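ORC1-type DNA replication protein 2 (Aeropyrum pernix, PDB 1W5T) binds DNA and ATP and takes part in the regulation of DNA replication, through an AAA+ ATPase domain joined to a winged-helix domain. Local coordinates at residues Asn52-Ser57 / Thr67-Thr72; Phe71-Val76 / Leu141-Glu146. All blocks are in the same frame, centred on the assembly; numbering follows the deposited sequence.

Interaction 1. Residues Asn52-Ser57 / Thr67-Thr72. With ANP (phosphoaminophosphonic acid-adenylate ester), chain D.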
ATOM      1  N   ASN A  52       2.374  -5.037 -14.814  1.00 14.02           N
ATOM      2  CA  ASN A  52       1.094  -4.741 -14.151  1.00 13.18           C
ATOM      3  C   ASN A  52       1.280  -3.966 -12.838  1.00 12.25           C
ATOM      4  O   ASN A  52       2.358  -3.900 -12.299  1.00 12.89           O
ATOM      5  CB  ASN A  52       0.299  -6.028 -13.921  1.00 13.61           C
ATOM      6  CG  ASN A  52       0.016  -6.799 -15.218  1.00 13.35           C
ATOM      7  OD1 ASN A  52      -0.484  -6.243 -16.185  1.00 13.23           O
ATOM      8  ND2 ASN A  52       0.310  -8.096 -15.214  1.00 13.31           N
ATOM      9  N   MET A  53       0.231  -3.369 -12.323  1.00 12.29           N
ATOM     10  CA  MET A  53       0.367  -2.616 -11.113  1.00 13.03           C
ATOM     11  C   MET A  53      -0.742  -2.931 -10.127  1.00 12.54           C
ATOM     12  O   MET A  53      -1.892  -3.144 -10.521  1.00 13.67           O
ATOM     13  CB  MET A  53       0.389  -1.116 -11.413  1.00 13.89           C
ATOM     14  CG  MET A  53       0.450  -0.237 -10.155  1.00 15.91           C
ATOM     15  SD  MET A  53       0.516   1.545 -10.440  1.00 23.31           S
ATOM     16  CE  MET A  53       2.220   1.737 -10.814  1.00 18.55           C
ATOM     17  N   ILE A  54      -0.381  -2.894  -8.847  1.00 12.15           N
ATOM     18  CA  ILE A  54      -1.293  -2.941  -7.706  1.00 12.13           C
ATOM     19  C   ILE A  54      -1.134  -1.636  -6.996  1.00 12.40           C
ATOM     20  O   ILE A  54      -0.003  -1.233  -6.725  1.00 13.04           O
ATOM     21  CB  ILE A  54      -0.867  -4.075  -6.735  1.00 12.03           C
ATOM     22  CG1 ILE A  54      -1.040  -5.465  -7.383  1.00 11.01           C
ATOM     23  CG2 ILE A  54      -1.628  -3.943  -5.396  1.00 11.57           C
ATOM     24  CD1 ILE A  54      -0.396  -6.709  -6.588  1.00  6.99           C
ATOM     25  N   TYR A  55      -2.238  -0.959  -6.705  1.00 12.51           N
ATOM     26  CA  TYR A  55      -2.219   0.198  -5.800  1.00 12.66           C
ATOM     27  C   TYR A  55      -3.367   0.101  -4.787  1.00 13.14           C
ATOM     28  O   TYR A  55      -4.323  -0.643  -4.971  1.00 13.47           O
ATOM     29  CB  TYR A  55      -2.249   1.554  -6.576  1.00 12.43           C
ATOM     30  CG  TYR A  55      -3.488   1.785  -7.461  1.00 11.55           C
ATOM     31  CD1 TYR A  55      -4.521   2.648  -7.057  1.00 10.66           C
ATOM     32  CD2 TYR A  55      -3.619   1.135  -8.701  1.00 10.55           C
ATOM     33  CE1 TYR A  55      -5.659   2.875  -7.883  1.00  9.41           C
ATOM     34  CE2 TYR A  55      -4.736   1.364  -9.533  1.00 11.24           C
ATOM     35  CZ  TYR A  55      -5.742   2.231  -9.097  1.00 11.82           C
ATOM     36  OH  TYR A  55      -6.814   2.418  -9.897  1.00 15.19           O
ATOM     37  N   GLY A  56      -3.259   0.846  -3.698  1.00 14.73           N
ATOM     38  CA  GLY A  56      -4.291   0.859  -2.678  1.00 15.39           C
ATOM     39  C   GLY A  56      -5.053   2.158  -2.563  1.00 16.43           C
ATOM     40  O   GLY A  56      -4.753   3.139  -3.233  1.00 16.49           O
ATOM     41  N   SER A  57      -6.072   2.173  -1.714  1.00 17.95           N
ATOM     42  CA  SER A  57      -6.796   3.410  -1.472  1.00 19.45           C
ATOM     43  C   SER A  57      -5.860   4.429  -0.874  1.00 20.25           C
ATOM     44  O   SER A  57      -4.857   4.093  -0.206  1.00 20.88           O
ATOM     45  CB  SER A  57      -8.005   3.183  -0.609  1.00 19.65           C
ATOM     46  OG  SER A  57      -8.856   2.277  -1.279  1.00 21.36           O
ATOM     47  N   THR A  67       1.416  -8.254   0.185  1.00 13.64           N
ATOM     48  CA  THR A  67       0.977  -9.650   0.251  1.00 13.86           C
ATOM     49  C   THR A  67       0.397 -10.165  -1.059  1.00 13.18           C
ATOM     50  O   THR A  67       0.736 -11.235  -1.478  1.00 13.44           O
ATOM     51  CB  THR A  67      -0.065  -9.814   1.378  1.00 14.09           C
ATOM     52  OG1 THR A  67       0.589  -9.593   2.620  1.00 14.37           O
ATOM     53  CG2 THR A  67      -0.570 -11.299   1.468  1.00 12.56           C
ATOM     54  N   LEU A  68      -0.509  -9.418  -1.669  1.00 12.80           N
ATOM     55  CA  LEU A  68      -1.047  -9.809  -2.974  1.00 12.67           C
ATOM     56  C   LEU A  68       0.061  -9.959  -3.997  1.00 12.08           C
ATOM     57  O   LEU A  68       0.059 -10.904  -4.777  1.00 12.94           O
ATOM     58  CB  LEU A  68      -2.040  -8.766  -3.503  1.00 12.73           C
ATOM     59  CG  LEU A  68      -2.737  -9.123  -4.837  1.00 14.81           C
ATOM     60  CD1 LEU A  68      -3.406 -10.519  -4.791  1.00 10.75           C
ATOM     61  CD2 LEU A  68      -3.737  -8.010  -5.266  1.00 14.53           C
ATOM     62  N   ALA A  69       1.000  -9.018  -4.016  1.00 11.55           N
ATOM     63  CA  ALA A  69       2.016  -9.036  -5.054  1.00 11.77           C
ATOM     64  C   ALA A  69       2.904 -10.267  -4.859  1.00 12.19           C
ATOM     65  O   ALA A  69       3.196 -10.970  -5.818  1.00 12.09           O
ATOM     66  CB  ALA A  69       2.845  -7.726  -5.033  1.00 11.74           C
ATOM     67  N   LYS A  70       3.305 -10.546  -3.614  1.00 11.93           N
ATOM     68  CA  LYS A  70       4.198 -11.667  -3.397  1.00 12.74           C
ATOM     69  C   LYS A  70       3.476 -12.962  -3.563  1.00 12.89           C
ATOM     70  O   LYS A  70       4.022 -13.886  -4.135  1.00 13.08           O
ATOM     71  CB  LYS A  70       4.858 -11.648  -2.042  1.00 13.13           C
ATOM     72  CG  LYS A  70       5.884 -10.612  -1.868  1.00 14.76           C
ATOM     73  CD  LYS A  70       6.283 -10.587  -0.403  1.00 17.56           C
ATOM     74  CE  LYS A  70       7.687 -10.043  -0.250  1.00 19.15           C
ATOM     75  NZ  LYS A  70       7.866  -9.665   1.162  1.00 22.49           N
ATOM     76  N   PHE A  71       2.240 -13.040  -3.098  1.00 12.73           N
ATOM     77  CA  PHE A  71       1.508 -14.274  -3.285  1.00 13.04           C
ATOM     78  C   PHE A  71       1.347 -14.597  -4.771  1.00 13.50           C
ATOM     79  O   PHE A  71       1.479 -15.744  -5.147  1.00 13.38           O
ATOM     80  CB  PHE A  71       0.155 -14.236  -2.568  1.00 12.41           C
ATOM     81  CG  PHE A  71      -0.640 -15.502  -2.714  1.00 12.00           C
ATOM     82  CD1 PHE A  71      -0.453 -16.554  -1.834  1.00 10.86           C
ATOM     83  CD2 PHE A  71      -1.630 -15.623  -3.716  1.00 12.32           C
ATOM     84  CE1 PHE A  71      -1.204 -17.739  -1.966  1.00 11.46           C
ATOM     85  CE2 PHE A  71      -2.416 -16.787  -3.829  1.00 11.50           C
ATOM     86  CZ  PHE A  71      -2.174 -17.861  -2.978  1.00 11.80           C
ATOM     87  N   THR A  72       1.053 -13.575  -5.589  1.00 13.68           N
ATOM     88  CA  THR A  72       0.778 -13.744  -7.015  1.00 13.71           C
ATOM     89  C   THR A  72       1.980 -14.327  -7.770  1.00 14.71           C
ATOM     90  O   THR A  72       1.857 -15.257  -8.597  1.00 14.43           O
ATOM     91  CB  THR A  72       0.437 -12.373  -7.590  1.00 13.58           C
ATOM     92  OG1 THR A  72      -0.853 -12.005  -7.122  1.00 11.72           O
ATOM     93  CG2 THR A  72       0.285 -12.445  -9.078  1.00 13.01           C
TER
HETATM   94  PG  ANP D 700       1.273  -0.632   3.810  1.00 13.70           P
HETATM   95  O1G ANP D 700       1.962  -0.285   5.196  1.00 19.20           O
HETATM   96  O2G ANP D 700       2.424  -0.855   2.733  1.00 17.59           O
HETATM   97  O3G ANP D 700       0.251   0.482   3.322  1.00 13.19           O
HETATM   98  PB  ANP D 700       0.096  -3.142   2.697  1.00  9.28           P
HETATM   99  O1B ANP D 700       1.288  -3.455   1.706  1.00 14.31           O
HETATM  100  O2B ANP D 700      -1.072  -2.502   1.888  1.00 12.13           O
HETATM  101  N3B ANP D 700       0.538  -2.169   4.032  1.00 11.12           N
HETATM  102  PA  ANP D 700       0.315  -5.856   3.624  1.00  8.06           P
HETATM  103  O1A ANP D 700       0.345  -6.777   2.316  1.00 11.27           O
HETATM  104  O2A ANP D 700       1.799  -5.623   4.127  1.00 10.42           O
HETATM  105  O3A ANP D 700      -0.509  -4.488   3.380  1.00 11.35           O
HETATM  106  O5' ANP D 700      -0.635  -6.539   4.737  1.00 14.09           O
HETATM  107  C5' ANP D 700      -0.830  -6.205   6.121  1.00  9.32           C
HETATM  108  C4' ANP D 700      -0.952  -7.538   6.865  1.00 10.21           C
HETATM  109  O4' ANP D 700      -2.187  -8.187   6.538  1.00  9.99           O
HETATM  110  C3' ANP D 700       0.117  -8.548   6.456  1.00  9.68           C
HETATM  111  O3' ANP D 700       0.418  -9.336   7.573  1.00  8.65           O
HETATM  112  C2' ANP D 700      -0.553  -9.430   5.410  1.00  9.19           C
HETATM  113  O2' ANP D 700      -0.003 -10.736   5.237  1.00  9.02           O
HETATM  114  C1' ANP D 700      -1.980  -9.469   5.937  1.00  8.21           C
HETATM  115  N9  ANP D 700      -2.929  -9.539   4.832  1.00 10.03           N
HETATM  116  C8  ANP D 700      -3.331  -8.474   4.049  1.00  8.09           C
HETATM  117  N7  ANP D 700      -4.223  -8.852   3.100  1.00  5.12           N
HETATM  118  C5  ANP D 700      -4.458 -10.162   3.266  1.00  7.11           C
HETATM  119  C6  ANP D 700      -5.259 -11.282   2.675  1.00  8.46           C
HETATM  120  N6  ANP D 700      -6.107 -11.099   1.622  1.00  6.17           N
HETATM  121  N1  ANP D 700      -5.126 -12.538   3.182  1.00  6.40           N
HETATM  122  C2  ANP D 700      -4.329 -12.825   4.200  1.00  7.85           C
HETATM  123  N3  ANP D 700      -3.539 -11.909   4.814  1.00 11.50           N
HETATM  124  C4  ANP D 700      -3.592 -10.561   4.369  1.00  7.81           C
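In the strand-loop-helix unit of the Walker A (P-loop) nucleotide site, Ile54, on the strand that leads into the loop, packs back against Leu68 and Ala69 on the helix that leaves it. One methyl makes the contact: Ile54 CD1 stands 3.7 Å from Ala69 CB and equally close to Ala69 CA, and it also meets Leu68, with CG and CD2 each 3.8 Å from Ile54 CD1. CG1 lies anti to the carbonyl carbon (chi1 -66°), and an extended second torsion (170°) carries CD1 across to the helix backbone. Leu34 of helix 28-43 and Leu183 and Leu212 of the neighbouring strands also touch Ile54, making its surroundings aliphatic. Thr67, one residue before Leu68, binds the nucleotide instead. It holds the alpha-phosphate oxygen O1A of ANP twice, through Thr67 N at 2.8 Å in a nearly straight hydrogen bond (N-H...O 165°) and through OG1, also at 2.8 Å; a weak bond from the ribose O2' ends on the same OG1. Further along, Leu68 O accepts Thr72 OG1 at 2.7 Å and Thr72 N from opposite faces of its carbonyl plane, so the threonine hydroxyl is satisfied within the helix. Apolar contact thus fastens helix to strand, while directed bonds to O1A are made from the helix's first turn.

Interaction 2. Residues Phe71-Val76 / Leu141-Glu146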
ATOM      1  N   PHE A  71       2.240 -13.040  -3.098  1.00 12.73           N
ATOM      2  CA  PHE A  71       1.508 -14.274  -3.285  1.00 13.04           C
ATOM      3  C   PHE A  71       1.347 -14.597  -4.771  1.00 13.50           C
ATOM      4  O   PHE A  71       1.479 -15.744  -5.147  1.00 13.38           O
ATOM      5  CB  PHE A  71       0.155 -14.236  -2.568  1.00 12.41           C
ATOM      6  CG  PHE A  71      -0.640 -15.502  -2.714  1.00 12.00           C
ATOM      7  CD1 PHE A  71      -0.453 -16.554  -1.834  1.00 10.86           C
ATOM      8  CD2 PHE A  71      -1.630 -15.623  -3.716  1.00 12.32           C
ATOM      9  CE1 PHE A  71      -1.204 -17.739  -1.966  1.00 11.46           C
ATOM     10  CE2 PHE A  71      -2.416 -16.787  -3.829  1.00 11.50           C
ATOM     11  CZ  PHE A  71      -2.174 -17.861  -2.978  1.00 11.80           C
ATOM     12  N   THR A  72       1.053 -13.575  -5.589  1.00 13.68           N
ATOM     13  CA  THR A  72       0.778 -13.744  -7.015  1.00 13.71           C
ATOM     14  C   THR A  72       1.980 -14.327  -7.770  1.00 14.71           C
ATOM     15  O   THR A  72       1.857 -15.257  -8.597  1.00 14.43           O
ATOM     16  CB  THR A  72       0.437 -12.373  -7.590  1.00 13.58           C
ATOM     17  OG1 THR A  72      -0.853 -12.005  -7.122  1.00 11.72           O
ATOM     18  CG2 THR A  72       0.285 -12.445  -9.078  1.00 13.01           C
ATOM     19  N   VAL A  73       3.142 -13.750  -7.474  1.00 14.91           N
ATOM     20  CA  VAL A  73       4.369 -14.143  -8.095  1.00 16.01           C
ATOM     21  C   VAL A  73       4.676 -15.589  -7.691  1.00 17.09           C
ATOM     22  O   VAL A  73       5.105 -16.423  -8.521  1.00 17.03           O
ATOM     23  CB  VAL A  73       5.499 -13.157  -7.712  1.00 16.23           C
ATOM     24  CG1 VAL A  73       6.851 -13.714  -8.102  1.00 15.39           C
ATOM     25  CG2 VAL A  73       5.225 -11.777  -8.399  1.00 14.48           C
ATOM     26  N   LYS A  74       4.402 -15.890  -6.428  1.00 17.43           N
ATOM     27  CA  LYS A  74       4.535 -17.250  -5.932  1.00 18.77           C
ATOM     28  C   LYS A  74       3.677 -18.204  -6.766  1.00 18.88           C
ATOM     29  O   LYS A  74       4.188 -19.219  -7.253  1.00 19.96           O
ATOM     30  CB  LYS A  74       4.223 -17.337  -4.430  1.00 18.98           C
ATOM     31  CG  LYS A  74       4.547 -18.673  -3.781  1.00 22.18           C
ATOM     32  CD  LYS A  74       4.219 -18.653  -2.260  1.00 28.57           C
ATOM     33  CE  LYS A  74       2.705 -18.902  -1.938  1.00 31.91           C
ATOM     34  NZ  LYS A  74       2.249 -18.450  -0.554  1.00 29.52           N
ATOM     35  N   ARG A  75       2.415 -17.855  -6.980  1.00 18.41           N
ATOM     36  CA  ARG A  75       1.541 -18.644  -7.870  1.00 18.62           C
ATOM     37  C   ARG A  75       2.013 -18.765  -9.310  1.00 17.66           C
ATOM     38  O   ARG A  75       1.936 -19.834  -9.880  1.00 16.86           O
ATOM     39  CB  ARG A  75       0.084 -18.137  -7.808  1.00 18.89           C
ATOM     40  CG  ARG A  75      -0.530 -18.408  -6.417  1.00 22.01           C
ATOM     41  CD  ARG A  75      -0.808 -19.877  -6.151  1.00 28.27           C
ATOM     42  NE  ARG A  75      -1.782 -20.359  -7.126  1.00 37.02           N
ATOM     43  CZ  ARG A  75      -1.598 -21.177  -8.182  1.00 39.26           C
ATOM     44  NH1 ARG A  75      -0.427 -21.756  -8.474  1.00 39.11           N
ATOM     45  NH2 ARG A  75      -2.666 -21.422  -8.948  1.00 40.37           N
ATOM     46  N   VAL A  76       2.467 -17.671  -9.912  1.00 17.55           N
ATOM     47  CA  VAL A  76       3.011 -17.753 -11.265  1.00 17.23           C
ATOM     48  C   VAL A  76       4.128 -18.844 -11.299  1.00 16.99           C
ATOM     49  O   VAL A  76       4.121 -19.772 -12.123  1.00 16.15           O
ATOM     50  CB  VAL A  76       3.513 -16.383 -11.731  1.00 17.39           C
ATOM     51  CG1 VAL A  76       4.249 -16.487 -13.055  1.00 18.17           C
ATOM     52  CG2 VAL A  76       2.331 -15.424 -11.865  1.00 15.93           C
ATOM     53  N   LEU A 141      10.345 -12.688 -12.701  1.00 11.48           N
ATOM     54  CA  LEU A 141       9.246 -11.797 -12.418  1.00 11.53           C
ATOM     55  C   LEU A 141       9.661 -10.905 -11.222  1.00 12.17           C
ATOM     56  O   LEU A 141       9.970 -11.389 -10.121  1.00 11.36           O
ATOM     57  CB  LEU A 141       7.981 -12.601 -12.198  1.00 11.21           C
ATOM     58  CG  LEU A 141       6.627 -11.967 -11.927  1.00 13.89           C
ATOM     59  CD1 LEU A 141       6.460 -10.647 -12.660  1.00 14.72           C
ATOM     60  CD2 LEU A 141       5.564 -12.924 -12.329  1.00 13.85           C
ATOM     61  N   VAL A 142       9.742  -9.603 -11.510  1.00 11.47           N
ATOM     62  CA  VAL A 142      10.242  -8.622 -10.578  1.00 11.43           C
ATOM     63  C   VAL A 142       9.097  -7.832  -9.906  1.00 10.89           C
ATOM     64  O   VAL A 142       8.300  -7.190 -10.591  1.00 11.32           O
ATOM     65  CB  VAL A 142      11.212  -7.619 -11.298  1.00 11.52           C
ATOM     66  CG1 VAL A 142      11.852  -6.646 -10.262  1.00 11.95           C
ATOM     67  CG2 VAL A 142      12.305  -8.364 -12.088  1.00 12.15           C
ATOM     68  N   ILE A 143       9.001  -7.890  -8.586  1.00 10.08           N
ATOM     69  CA  ILE A 143       8.104  -6.963  -7.870  1.00  9.71           C
ATOM     70  C   ILE A 143       8.897  -5.704  -7.499  1.00 10.60           C
ATOM     71  O   ILE A 143       9.906  -5.809  -6.802  1.00  9.99           O
ATOM     72  CB  ILE A 143       7.532  -7.573  -6.549  1.00  9.78           C
ATOM     73  CG1 ILE A 143       6.858  -8.937  -6.794  1.00  8.54           C
ATOM     74  CG2 ILE A 143       6.594  -6.547  -5.829  1.00  6.51           C
ATOM     75  CD1 ILE A 143       6.502  -9.707  -5.531  1.00  8.40           C
ATOM     76  N   LEU A 144       8.431  -4.532  -7.949  1.00 10.97           N
ATOM     77  CA  LEU A 144       8.975  -3.266  -7.462  1.00 11.76           C
ATOM     78  C   LEU A 144       7.931  -2.610  -6.595  1.00 11.95           C
ATOM     79  O   LEU A 144       7.039  -1.938  -7.106  1.00 12.35           O
ATOM     80  CB  LEU A 144       9.376  -2.297  -8.585  1.00 11.77           C
ATOM     81  CG  LEU A 144      10.367  -2.752  -9.663  1.00 12.09           C
ATOM     82  CD1 LEU A 144      10.439  -1.780 -10.837  1.00 11.01           C
ATOM     83  CD2 LEU A 144      11.737  -2.982  -9.026  1.00 14.76           C
ATOM     84  N   ASP A 145       8.090  -2.803  -5.283  1.00 12.26           N
ATOM     85  CA  ASP A 145       7.268  -2.225  -4.222  1.00 13.32           C
ATOM     86  C   ASP A 145       7.589  -0.766  -3.904  1.00 14.18           C
ATOM     87  O   ASP A 145       8.706  -0.295  -4.117  1.00 14.60           O
ATOM     88  CB  ASP A 145       7.431  -3.044  -2.943  1.00 12.99           C
ATOM     89  CG  ASP A 145       6.152  -3.152  -2.138  1.00 14.17           C
ATOM     90  OD1 ASP A 145       5.185  -2.359  -2.338  1.00 15.18           O
ATOM     91  OD2 ASP A 145       6.014  -4.023  -1.263  1.00 13.00           O
ATOM     92  N   GLU A 146       6.595  -0.063  -3.361  1.00 14.80           N
ATOM     93  CA  GLU A 146       6.720   1.361  -3.082  1.00 15.58           C
ATOM     94  C   GLU A 146       7.215   2.050  -4.341  1.00 15.69           C
ATOM     95  O   GLU A 146       8.119   2.885  -4.268  1.00 14.85           O
ATOM     96  CB  GLU A 146       7.689   1.654  -1.914  1.00 15.61           C
ATOM     97  CG  GLU A 146       7.375   0.989  -0.574  1.00 17.75           C
ATOM     98  CD  GLU A 146       6.132   1.536   0.125  1.00 22.02           C
ATOM     99  OE1 GLU A 146       5.733   0.991   1.168  1.00 25.98           O
ATOM    100  OE2 GLU A 146       5.537   2.509  -0.346  1.00 26.01           O
TER
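Val73 of helix 65-82 points toward strand 139-145, and its CB splits into two methyls with different roles. CG1, anti to the backbone N (chi1 168°), makes none of the close contacts with the strand. Val73 CG2, anti to the carbonyl carbon, lies 3.6 Å from Ile143 CG1 and 3.8 Å from both Ile143 CD1 and Leu141 CG. A single methyl therefore meets two strand residues whose side chains rise on the same face of the sheet, with Val142 between them pointing away. One helical turn on, Val76 CG1 meets Leu141 CD2 at 3.9 Å, the two side chains crossing at about a right angle. Helix and strand run antiparallel (179°), their axes 9.7 Å apart, as expected of a helix laid on a parallel sheet in a P-loop NTPase. Tyr91 and Val185, from the flanking strands, also touch Ile143. At the C-terminal end of this strand, whose hydrophobic run closing on Asp145 and Glu146 is consistent with a Walker B motif, Asp145 OD2 is hydrogen-bonded to Tyr91 OH and to Thr66 OG1 of the ATP site. Between 71-76 and 141-145 no hydrogen bond forms: four buried aliphatic residues meet by van der Waals contact, while the Asp145-Thr66 bond joins the same helix and strand nearer the nucleotide.

In the fold
Both interactions illustrate how one helix can be seated on a sheet at successive turns. Helix 65-82 supplies a side to each, and both contacts are buried, but interaction 1 takes its first turns to strand 51-56, whereas interaction 2 takes the following turns to strand 139-145, with strand 180-186 lying between the two in the sheet. Their centres are 8 Å apart, and they meet where Ile143 CD1 packs on the backbone of Ala69 and Lys70. Chemistry across each interface is aliphatic. The difference lies in their surroundings: interaction 1 includes a residue that grips the nucleotide directly, while interaction 2 buries more surface and approaches that site through the end of its strand.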